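Local coordinates for putative methylthioribose-1-phosphate isomerase (Pyrococcus horikoshii OT3, PDB 6A34), which probably catalyses the conversion of 5-methylthioribose 1-phosphate to 5-methylthioribulose 1-phosphate in the methionine salvage pathway, at residues P14-Y19 with A59-A64; E39-V44 with A48-N53; S77-K80 with E84-D87. One frame throughout, in Å; residues are numbered along the deposited sequence.

Contact 1 (P14-Y19 with A59-A64); sequences PRTVEY and APAIGA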
ATOM      1  N   PRO A  14     -23.878  -6.920  16.162  1.00 39.67           N
ATOM      2  CA  PRO A  14     -25.065  -6.073  16.221  1.00 40.44           C
ATOM      3  C   PRO A  14     -25.044  -5.086  15.051  1.00 39.18           C
ATOM      4  O   PRO A  14     -24.003  -4.921  14.386  1.00 38.40           O
ATOM      5  CB  PRO A  14     -24.877  -5.259  17.507  1.00 44.30           C
ATOM      6  CG  PRO A  14     -23.370  -5.113  17.577  1.00 46.44           C
ATOM      7  CD  PRO A  14     -22.832  -6.445  17.080  1.00 41.06           C
ATOM      8  N   ARG A  15     -26.186  -4.434  14.823  1.00 37.87           N
ATOM      9  CA  ARG A  15     -26.270  -3.351  13.893  1.00 35.27           C
ATOM     10  C   ARG A  15     -25.217  -2.304  14.282  1.00 37.26           C
ATOM     11  O   ARG A  15     -24.877  -2.145  15.447  1.00 34.19           O
ATOM     12  CB  ARG A  15     -27.708  -2.830  13.817  1.00 36.85           C
ATOM     13  CG  ARG A  15     -28.544  -3.574  12.791  1.00 40.12           C
ATOM     14  CD  ARG A  15     -30.019  -3.817  12.997  1.00 37.83           C
ATOM     15  NE  ARG A  15     -30.761  -2.826  12.267  1.00 37.92           N
ATOM     16  CZ  ARG A  15     -31.938  -2.942  11.647  1.00 34.98           C
ATOM     17  NH1 ARG A  15     -32.586  -1.825  11.413  1.00 32.47           N
ATOM     18  NH2 ARG A  15     -32.448  -4.077  11.210  1.00 34.25           N
ATOM     19  N   THR A  16     -24.659  -1.672  13.253  1.00 38.15           N
ATOM     20  CA  THR A  16     -23.665  -0.610  13.356  1.00 39.73           C
ATOM     21  C   THR A  16     -24.244   0.567  14.141  1.00 36.43           C
ATOM     22  O   THR A  16     -23.533   1.239  14.860  1.00 37.12           O
ATOM     23  CB  THR A  16     -23.230  -0.161  11.951  1.00 36.90           C
ATOM     24  OG1 THR A  16     -22.628  -1.291  11.316  1.00 34.03           O
ATOM     25  CG2 THR A  16     -22.296   1.025  11.960  1.00 32.74           C
ATOM     26  N   VAL A  17     -25.535   0.805  13.933  1.00 35.96           N
ATOM     27  CA  VAL A  17     -26.336   1.810  14.595  1.00 35.56           C
ATOM     28  C   VAL A  17     -27.702   1.165  14.851  1.00 36.77           C
ATOM     29  O   VAL A  17     -28.279   0.579  13.896  1.00 30.32           O
ATOM     30  CB  VAL A  17     -26.517   3.081  13.737  1.00 37.69           C
ATOM     31  CG1 VAL A  17     -27.248   4.177  14.492  1.00 38.42           C
ATOM     32  CG2 VAL A  17     -25.207   3.620  13.205  1.00 44.77           C
ATOM     33  N   GLU A  18     -28.218   1.339  16.081  1.00 40.06           N
ATOM     34  CA  GLU A  18     -29.513   0.773  16.562  1.00 45.16           C
ATOM     35  C   GLU A  18     -30.229   1.851  17.411  1.00 44.48           C
ATOM     36  O   GLU A  18     -29.581   2.725  18.040  1.00 39.14           O
ATOM     37  CB  GLU A  18     -29.240  -0.484  17.397  1.00 52.65           C
ATOM     38  CG  GLU A  18     -30.107  -1.698  17.105  1.00 60.13           C
ATOM     39  CD  GLU A  18     -29.487  -2.956  17.715  1.00 66.52           C
ATOM     40  OE1 GLU A  18     -29.134  -2.885  18.916  1.00 65.41           O
ATOM     41  OE2 GLU A  18     -29.263  -3.976  16.982  1.00 58.27           O
ATOM     42  N   TYR A  19     -31.567   1.815  17.414  1.00 39.96           N
ATOM     43  CA  TYR A  19     -32.366   2.685  18.298  1.00 41.01           C
ATOM     44  C   TYR A  19     -33.292   1.818  19.151  1.00 40.66           C
ATOM     45  O   TYR A  19     -34.060   1.035  18.607  1.00 39.53           O
ATOM     46  CB  TYR A  19     -33.164   3.714  17.504  1.00 38.73           C
ATOM     47  CG  TYR A  19     -33.926   4.695  18.353  1.00 39.71           C
ATOM     48  CD1 TYR A  19     -33.258   5.651  19.098  1.00 42.32           C
ATOM     49  CD2 TYR A  19     -35.310   4.683  18.405  1.00 41.91           C
ATOM     50  CE1 TYR A  19     -33.938   6.549  19.897  1.00 39.03           C
ATOM     51  CE2 TYR A  19     -36.012   5.602  19.172  1.00 39.36           C
ATOM     52  CZ  TYR A  19     -35.321   6.534  19.922  1.00 37.36           C
ATOM     53  OH  TYR A  19     -35.987   7.437  20.688  1.00 35.09           O
ATOM     54  N   ALA A  59     -21.762   5.623   4.805  1.00 34.48           N
ATOM     55  CA  ALA A  59     -22.738   6.605   4.408  1.00 37.98           C
ATOM     56  C   ALA A  59     -24.124   6.227   4.949  1.00 36.49           C
ATOM     57  O   ALA A  59     -24.800   7.049   5.558  1.00 37.03           O
ATOM     58  CB  ALA A  59     -22.694   6.779   2.895  1.00 36.84           C
ATOM     59  N   PRO A  60     -24.606   4.981   4.780  1.00 38.42           N
ATOM     60  CA  PRO A  60     -25.947   4.626   5.255  1.00 37.50           C
ATOM     61  C   PRO A  60     -26.059   4.530   6.790  1.00 36.73           C
ATOM     62  O   PRO A  60     -27.129   4.791   7.353  1.00 35.36           O
ATOM     63  CB  PRO A  60     -26.239   3.259   4.616  1.00 38.23           C
ATOM     64  CG  PRO A  60     -25.070   2.993   3.645  1.00 37.09           C
ATOM     65  CD  PRO A  60     -23.918   3.858   4.120  1.00 35.09           C
ATOM     66  N   ALA A  61     -24.962   4.178   7.467  1.00 34.73           N
ATOM     67  CA  ALA A  61     -24.954   4.093   8.919  1.00 33.28           C
ATOM     68  C   ALA A  61     -25.033   5.497   9.527  1.00 36.18           C
ATOM     69  O   ALA A  61     -25.673   5.716  10.574  1.00 36.21           O
ATOM     70  CB  ALA A  61     -23.730   3.359   9.377  1.00 36.01           C
ATOM     71  N   ILE A  62     -24.405   6.460   8.849  1.00 35.96           N
ATOM     72  CA  ILE A  62     -24.423   7.864   9.250  1.00 35.32           C
ATOM     73  C   ILE A  62     -25.833   8.419   9.057  1.00 37.74           C
ATOM     74  O   ILE A  62     -26.275   9.260   9.831  1.00 40.20           O
ATOM     75  CB  ILE A  62     -23.391   8.675   8.446  1.00 32.63           C
ATOM     76  CG1 ILE A  62     -21.963   8.371   8.913  1.00 35.32           C
ATOM     77  CG2 ILE A  62     -23.681  10.169   8.474  1.00 33.49           C
ATOM     78  CD1 ILE A  62     -20.918   8.650   7.841  1.00 36.14           C
ATOM     79  N   GLY A  63     -26.470   8.031   7.950  1.00 37.49           N
ATOM     80  CA  GLY A  63     -27.830   8.425   7.659  1.00 37.73           C
ATOM     81  C   GLY A  63     -28.777   7.933   8.740  1.00 37.17           C
ATOM     82  O   GLY A  63     -29.553   8.689   9.294  1.00 37.32           O
ATOM     83  N   ALA A  64     -28.649   6.652   9.095  1.00 34.88           N
ATOM     84  CA  ALA A  64     -29.532   6.065  10.084  1.00 35.68           C
ATOM     85  C   ALA A  64     -29.308   6.736  11.444  1.00 37.28           C
ATOM     86  O   ALA A  64     -30.281   6.985  12.173  1.00 39.15           O
ATOM     87  CB  ALA A  64     -29.342   4.562  10.161  1.00 38.24           C
TER
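The flat group in this contact is the backbone carbonyl of Ala61 rather than an aromatic ring: Val17 CG2 approaches its oxygen obliquely, about 40° out of the carbonyl plane and not in line with C=O, with 3.4 Å between Val17 CG2 and Ala61 O. The same methyl also reaches the side chain, Val17 CG2 lying 4.1 Å from Ala61 CB, so one branch spans the carbonyl oxygen and the methyl of a single helical residue. The other branch faces the next turn of the helix and grazes its backbone, Val17 CG1 being 4.5 Å from Ala64 C. A chi1 of -175° sends CG1 anti to the backbone N, toward the Ala64 turn, and CG2 beside that N, toward Ala61. Thr16 completes the contact methyl to methyl, with Thr16 CG2 3.8 Å from Ala61 CB. Its chi1 of -62° separates its two functions: the methyl goes to the helix, while OG1 is hydrogen-bonded chiefly to Ser171 O, with Thr174 O close by and able at most to share the proton. Across the segments, methyl groups thus meet a methyl and a backbone carbonyl, with no polar side-chain partner. The small alanines let the backbones come close, Val17 CA and Ala61 CA being 6.3 Å apart. Strand 17-20, an edge of the three-stranded antiparallel sheet, rests on the first turns of helix 59-76, which opens at Ala59, a predicted substrate-binding residue. Further along it Val17 also touches Ala65 and Phe68, and Tyr19 packs on Ala71 and Leu72, while helix 125-157 meets Ala64 through Ala140.

Contact 2 (E39-V44 with A48-N53); sequences EKFSKV and AEAIKN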
ATOM      1  N   GLU A  39     -21.283   2.258  22.158  1.00 41.04           N
ATOM      2  CA  GLU A  39     -21.607   3.476  22.868  1.00 43.85           C
ATOM      3  C   GLU A  39     -23.138   3.595  22.937  1.00 46.32           C
ATOM      4  O   GLU A  39     -23.825   3.073  22.054  1.00 37.48           O
ATOM      5  CB  GLU A  39     -21.024   4.712  22.175  1.00 47.27           C
ATOM      6  CG  GLU A  39     -19.503   4.770  22.118  1.00 56.39           C
ATOM      7  CD  GLU A  39     -18.734   4.614  23.424  1.00 56.41           C
ATOM      8  OE1 GLU A  39     -19.350   4.747  24.516  1.00 57.45           O
ATOM      9  OE2 GLU A  39     -17.512   4.339  23.338  1.00 56.67           O
ATOM     10  N   LYS A  40     -23.620   4.260  23.997  1.00 46.41           N
ATOM     11  CA  LYS A  40     -25.036   4.518  24.309  1.00 50.78           C
ATOM     12  C   LYS A  40     -25.226   6.034  24.420  1.00 48.64           C
ATOM     13  O   LYS A  40     -24.583   6.671  25.244  1.00 50.57           O
ATOM     14  CB  LYS A  40     -25.400   3.842  25.630  1.00 56.93           C
ATOM     15  CG  LYS A  40     -26.865   3.906  26.046  1.00 63.52           C
ATOM     16  CD  LYS A  40     -27.242   2.750  26.964  1.00 68.55           C
ATOM     17  CE  LYS A  40     -28.704   2.705  27.359  1.00 71.01           C
ATOM     18  NZ  LYS A  40     -28.975   3.523  28.561  1.00 74.19           N
ATOM     19  N   PHE A  41     -26.044   6.603  23.530  1.00 45.25           N
ATOM     20  CA  PHE A  41     -26.232   8.027  23.419  1.00 45.16           C
ATOM     21  C   PHE A  41     -27.709   8.362  23.640  1.00 47.95           C
ATOM     22  O   PHE A  41     -28.563   7.810  22.956  1.00 46.75           O
ATOM     23  CB  PHE A  41     -25.765   8.538  22.054  1.00 46.45           C
ATOM     24  CG  PHE A  41     -24.308   8.284  21.748  1.00 52.49           C
ATOM     25  CD1 PHE A  41     -23.312   8.749  22.596  1.00 54.80           C
ATOM     26  CD2 PHE A  41     -23.931   7.570  20.623  1.00 51.78           C
ATOM     27  CE1 PHE A  41     -21.971   8.516  22.324  1.00 52.91           C
ATOM     28  CE2 PHE A  41     -22.594   7.324  20.359  1.00 56.60           C
ATOM     29  CZ  PHE A  41     -21.617   7.815  21.199  1.00 56.20           C
ATOM     30  N   SER A  42     -27.958   9.324  24.542  1.00 48.94           N
ATOM     31  CA  SER A  42     -29.280   9.628  25.091  1.00 53.25           C
ATOM     32  C   SER A  42     -29.722  11.070  24.796  1.00 51.34           C
ATOM     33  O   SER A  42     -30.826  11.424  25.139  1.00 44.07           O
ATOM     34  CB  SER A  42     -29.276   9.356  26.570  1.00 57.50           C
ATOM     35  OG  SER A  42     -28.764   8.046  26.820  1.00 64.96           O
ATOM     36  N   LYS A  43     -28.881  11.874  24.128  1.00 50.48           N
ATOM     37  CA  LYS A  43     -29.220  13.271  23.760  1.00 51.48           C
ATOM     38  C   LYS A  43     -28.819  13.526  22.307  1.00 46.80           C
ATOM     39  O   LYS A  43     -27.872  12.904  21.817  1.00 43.85           O
ATOM     40  CB  LYS A  43     -28.478  14.274  24.649  1.00 59.22           C
ATOM     41  CG  LYS A  43     -28.546  13.986  26.145  1.00 69.43           C
ATOM     42  CD  LYS A  43     -27.610  14.841  26.988  1.00 78.52           C
ATOM     43  CE  LYS A  43     -27.152  14.115  28.239  1.00 87.66           C
ATOM     44  NZ  LYS A  43     -26.745  15.054  29.312  1.00 89.41           N
ATOM     45  N   VAL A  44     -29.495  14.469  21.633  1.00 45.35           N
ATOM     46  CA  VAL A  44     -29.255  14.609  20.196  1.00 53.05           C
ATOM     47  C   VAL A  44     -27.836  15.158  19.986  1.00 51.32           C
ATOM     48  O   VAL A  44     -27.191  14.777  18.998  1.00 46.90           O
ATOM     49  CB  VAL A  44     -30.340  15.386  19.411  1.00 46.61           C
ATOM     50  CG1 VAL A  44     -31.674  15.417  20.116  1.00 47.23           C
ATOM     51  CG2 VAL A  44     -29.914  16.771  18.999  1.00 49.23           C
ATOM     52  N   ALA A  48     -24.941  13.864  17.477  1.00 49.35           N
ATOM     53  CA  ALA A  48     -24.331  14.782  16.520  1.00 50.81           C
ATOM     54  C   ALA A  48     -22.803  14.699  16.646  1.00 47.35           C
ATOM     55  O   ALA A  48     -22.100  14.531  15.661  1.00 43.10           O
ATOM     56  CB  ALA A  48     -24.850  16.197  16.732  1.00 48.73           C
ATOM     57  N   GLU A  49     -22.313  14.788  17.880  1.00 44.41           N
ATOM     58  CA  GLU A  49     -20.891  14.733  18.165  1.00 49.92           C
ATOM     59  C   GLU A  49     -20.306  13.407  17.625  1.00 48.60           C
ATOM     60  O   GLU A  49     -19.224  13.400  17.044  1.00 48.01           O
ATOM     61  CB  GLU A  49     -20.676  14.949  19.669  1.00 54.67           C
ATOM     62  CG  GLU A  49     -19.221  15.057  20.103  1.00 64.92           C
ATOM     63  CD  GLU A  49     -18.378  16.107  19.381  1.00 71.06           C
ATOM     64  OE1 GLU A  49     -18.944  17.164  18.970  1.00 69.58           O
ATOM     65  OE2 GLU A  49     -17.151  15.859  19.219  1.00 65.77           O
ATOM     66  N   ALA A  50     -21.040  12.298  17.783  1.00 45.36           N
ATOM     67  CA  ALA A  50     -20.604  10.947  17.367  1.00 42.28           C
ATOM     68  C   ALA A  50     -20.549  10.839  15.838  1.00 40.13           C
ATOM     69  O   ALA A  50     -19.752  10.086  15.302  1.00 38.38           O
ATOM     70  CB  ALA A  50     -21.502   9.898  17.970  1.00 39.71           C
ATOM     71  N   ILE A  51     -21.353  11.631  15.125  1.00 42.13           N
ATOM     72  CA  ILE A  51     -21.207  11.716  13.677  1.00 43.69           C
ATOM     73  C   ILE A  51     -19.935  12.513  13.326  1.00 44.40           C
ATOM     74  O   ILE A  51     -19.165  12.070  12.490  1.00 39.82           O
ATOM     75  CB  ILE A  51     -22.465  12.313  13.026  1.00 46.87           C
ATOM     76  CG1 ILE A  51     -23.628  11.319  13.051  1.00 47.16           C
ATOM     77  CG2 ILE A  51     -22.172  12.792  11.612  1.00 46.70           C
ATOM     78  CD1 ILE A  51     -24.973  11.982  13.116  1.00 47.56           C
ATOM     79  N   LYS A  52     -19.751  13.687  13.941  1.00 46.90           N
ATOM     80  CA  LYS A  52     -18.575  14.557  13.703  1.00 57.57           C
ATOM     81  C   LYS A  52     -17.263  13.842  14.065  1.00 51.15           C
ATOM     82  O   LYS A  52     -16.285  13.979  13.349  1.00 55.29           O
ATOM     83  CB  LYS A  52     -18.636  15.837  14.541  1.00 66.10           C
ATOM     84  CG  LYS A  52     -19.345  17.035  13.921  1.00 78.40           C
ATOM     85  CD  LYS A  52     -18.850  18.393  14.456  1.00 89.34           C
ATOM     86  CE  LYS A  52     -18.475  18.379  15.927  1.00 93.62           C
ATOM     87  NZ  LYS A  52     -18.340  19.743  16.491  1.00 96.13           N
ATOM     88  N   ASN A  53     -17.276  13.171  15.221  1.00 47.94           N
ATOM     89  CA  ASN A  53     -16.274  12.244  15.797  1.00 52.13           C
ATOM     90  C   ASN A  53     -15.854  11.090  14.874  1.00 51.78           C
ATOM     91  O   ASN A  53     -14.839  10.458  15.137  1.00 44.01           O
ATOM     92  CB  ASN A  53     -16.872  11.465  16.983  1.00 54.70           C
ATOM     93  CG  ASN A  53     -16.274  11.876  18.302  1.00 60.52           C
ATOM     94  OD1 ASN A  53     -15.157  12.373  18.319  1.00 79.82           O
ATOM     95  ND2 ASN A  53     -16.990  11.666  19.392  1.00 54.56           N
TER
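Phe41 carries the apolar half of this contact, meeting the methyl of Ala50 with the CE2 and CZ atoms of its ring. The two neighbouring carbons share the touch: Phe41 CE2 lies 3.7 Å and Phe41 CZ 3.8 Å from Ala50 CB. With CG anti to the carbonyl carbon and beside the backbone N (chi1 -60°), the ring is carried away from the strand backbone and across to the helix, where it bridges a gap of 8.8 Å between Phe41 CA and Ala50 CA. Val44 takes part differently, through its backbone. Ala48 N donates to Val44 O at 2.9 Å, an ordinary bond of the helix's first turn, and Ala48 CB lies 3.6 Å from Val44 O. The helix has Lys43 at its N-cap position; the side chain of Glu46 turns back there to accept a hydrogen bond from Ser42 N and a weak one from Lys43 N. On the outer side of the helix Glu49 bends at its second torsion (chi2 54°), bringing Glu49 OE1 to 3.6 Å from Lys52 NZ, a long salt bridge one turn on. The contact as a whole folds helix 44-52 back over the end of edge strand 38-41, from which the short turn at Ser42 and Lys43 leads. Met26 of the adjoining strand 23-27 touches both Phe41 and Ala50, joining sheet and helix from the side of the middle strand, whereas Ala48 meets Ile95 and Leu96 of helix 82-97.

Contact 3 (S77-K80 with E84-D87); sequences SKAK and EFLD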
ATOM      1  N   SER A  77     -38.325  14.965  23.749  1.00 39.19           N
ATOM      2  CA  SER A  77     -38.698  16.383  23.780  1.00 36.55           C
ATOM      3  C   SER A  77     -39.608  16.645  24.985  1.00 37.41           C
ATOM      4  O   SER A  77     -40.595  15.945  25.185  1.00 33.73           O
ATOM      5  CB  SER A  77     -39.395  16.807  22.524  1.00 38.33           C
ATOM      6  OG  SER A  77     -39.827  18.160  22.618  1.00 40.14           O
ATOM      7  N   LYS A  78     -39.286  17.712  25.710  1.00 39.73           N
ATOM      8  CA  LYS A  78     -40.037  18.176  26.840  1.00 45.75           C
ATOM      9  C   LYS A  78     -41.124  19.163  26.403  1.00 43.56           C
ATOM     10  O   LYS A  78     -41.729  19.774  27.261  1.00 42.59           O
ATOM     11  CB  LYS A  78     -39.075  18.825  27.837  1.00 55.66           C
ATOM     12  CG  LYS A  78     -37.987  17.901  28.379  1.00 59.91           C
ATOM     13  CD  LYS A  78     -38.496  16.893  29.382  1.00 64.63           C
ATOM     14  CE  LYS A  78     -37.553  15.727  29.626  1.00 76.13           C
ATOM     15  NZ  LYS A  78     -38.074  14.463  29.045  1.00 79.80           N
ATOM     16  N   ALA A  79     -41.396  19.262  25.091  1.00 38.65           N
ATOM     17  CA  ALA A  79     -42.328  20.238  24.537  1.00 40.18           C
ATOM     18  C   ALA A  79     -43.757  20.022  25.059  1.00 43.08           C
ATOM     19  O   ALA A  79     -44.272  18.917  25.038  1.00 39.86           O
ATOM     20  CB  ALA A  79     -42.328  20.151  23.031  1.00 40.34           C
ATOM     21  N   LYS A  80     -44.428  21.122  25.407  1.00 45.50           N
ATOM     22  CA  LYS A  80     -45.791  21.068  25.913  1.00 50.12           C
ATOM     23  C   LYS A  80     -46.796  21.547  24.857  1.00 45.21           C
ATOM     24  O   LYS A  80     -47.992  21.487  25.093  1.00 42.62           O
ATOM     25  CB  LYS A  80     -45.916  21.889  27.201  1.00 62.21           C
ATOM     26  CG  LYS A  80     -45.577  23.369  27.106  1.00 69.75           C
ATOM     27  CD  LYS A  80     -45.551  24.072  28.468  1.00 80.93           C
ATOM     28  CE  LYS A  80     -44.297  23.812  29.286  1.00 82.93           C
ATOM     29  NZ  LYS A  80     -44.422  24.321  30.676  1.00 86.29           N
ATOM     30  N   GLU A  84     -43.927  24.420  20.118  1.00 48.99           N
ATOM     31  CA  GLU A  84     -42.637  24.149  20.801  1.00 50.74           C
ATOM     32  C   GLU A  84     -41.941  22.918  20.198  1.00 46.34           C
ATOM     33  O   GLU A  84     -40.723  22.915  20.062  1.00 48.81           O
ATOM     34  CB  GLU A  84     -42.816  23.841  22.287  1.00 54.59           C
ATOM     35  CG  GLU A  84     -42.955  25.056  23.173  1.00 58.42           C
ATOM     36  CD  GLU A  84     -43.241  24.722  24.628  1.00 58.51           C
ATOM     37  OE1 GLU A  84     -43.887  25.556  25.277  1.00 57.96           O
ATOM     38  OE2 GLU A  84     -42.827  23.625  25.104  1.00 53.90           O
ATOM     39  N   PHE A  85     -42.719  21.874  19.863  1.00 38.03           N
ATOM     40  CA  PHE A  85     -42.142  20.612  19.502  1.00 41.73           C
ATOM     41  C   PHE A  85     -41.470  20.748  18.134  1.00 41.65           C
ATOM     42  O   PHE A  85     -40.343  20.302  17.962  1.00 38.62           O
ATOM     43  CB  PHE A  85     -43.176  19.483  19.494  1.00 40.27           C
ATOM     44  CG  PHE A  85     -42.597  18.200  18.963  1.00 37.13           C
ATOM     45  CD1 PHE A  85     -41.787  17.413  19.763  1.00 39.02           C
ATOM     46  CD2 PHE A  85     -42.758  17.845  17.634  1.00 36.54           C
ATOM     47  CE1 PHE A  85     -41.225  16.247  19.266  1.00 38.72           C
ATOM     48  CE2 PHE A  85     -42.189  16.688  17.139  1.00 36.11           C
ATOM     49  CZ  PHE A  85     -41.422  15.889  17.951  1.00 36.01           C
ATOM     50  N   LEU A  86     -42.207  21.356  17.196  1.00 42.19           N
ATOM     51  CA  LEU A  86     -41.750  21.597  15.853  1.00 44.67           C
ATOM     52  C   LEU A  86     -40.551  22.551  15.853  1.00 43.70           C
ATOM     53  O   LEU A  86     -39.643  22.345  15.071  1.00 47.23           O
ATOM     54  CB  LEU A  86     -42.894  22.150  15.000  1.00 41.90           C
ATOM     55  CG  LEU A  86     -43.985  21.138  14.662  1.00 46.71           C
ATOM     56  CD1 LEU A  86     -45.059  21.762  13.758  1.00 40.86           C
ATOM     57  CD2 LEU A  86     -43.376  19.882  14.040  1.00 44.76           C
ATOM     58  N   ASP A  87     -40.560  23.574  16.712  1.00 44.29           N
ATOM     59  CA  ASP A  87     -39.422  24.486  16.836  1.00 47.86           C
ATOM     60  C   ASP A  87     -38.205  23.664  17.245  1.00 46.10           C
ATOM     61  O   ASP A  87     -37.163  23.784  16.631  1.00 45.89           O
ATOM     62  CB  ASP A  87     -39.651  25.647  17.816  1.00 54.20           C
ATOM     63  CG  ASP A  87     -40.636  26.711  17.323  1.00 63.39           C
ATOM     64  OD1 ASP A  87     -41.164  26.566  16.183  1.00 63.38           O
ATOM     65  OD2 ASP A  87     -40.896  27.672  18.094  1.00 67.58           O
TER
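Ser77 and Ala79 both approach the ring of Phe85 at its edge, near its plane, not over a face. The hydroxyl comes in at one ortho carbon, with Ser77 OG 3.5 Å from Phe85 CD1, and Ser77 CB lies 3.7 Å from the same Phe85 CD1. Ala79 sits at the root of the phenylalanine, its methyl set against the helix backbone, where Ala79 CB is 3.6 Å from Phe85 CA. The same methyl also meets the base of the glutamate, Ala79 CB being 3.8 Å from Glu84 CB. Beyond that point the Glu84 chain runs extended, and the Glu84 and Lys80 side chains cross obliquely. Lys80 N donates to Glu84 OE2 at 3.0 Å in a nearly straight bond (171°), coming from above the carboxylate plane. Lys80 CG, placed between the backbone N and the carbonyl carbon by a chi1 of 60°, lies 3.3 Å from Glu84 OE1, but the ammonium is carried off: Lys80 NZ stays 5.6 Å from Glu84 OE1, so the two charges form no direct pair. Within the loop, Ala79 N donates to Ser77 OG at 3.1 Å. An alanine in place of Ser77 has no hydroxyl to accept from Ala79 N, and the turn would probably be freer to shift against the Phe85 ring. The ring of Tyr73, on the preceding helix, meets that of Phe85, their planes about 30° apart, and Tyr73 OH is hydrogen-bonded to Phe85 O. The arrangement is a tight link between two consecutive helices, 59-76 and 82-97, built on the ST turn at Ser77.

Contacts 1 and 2 are buried and reach the same three-stranded sheet, each pairing one of its edge strands with a helix; contact 2 is nested within the loop that contact 1 closes, and their centres lie about 12 Å apart. Contact 3 is at the surface, its centre about 26 Å from that of contact 1, at the far end of helix 59-76, whose start serves contact 1. Helix 82-97, which begins at contact 3, returns to cover contact 2. Chemistry follows depth: contact 1 rests on methyl groups against a methyl and a backbone carbonyl, contact 2 adds a backbone bond of a helical turn, and contact 3 is gripped by a side-chain carboxylate.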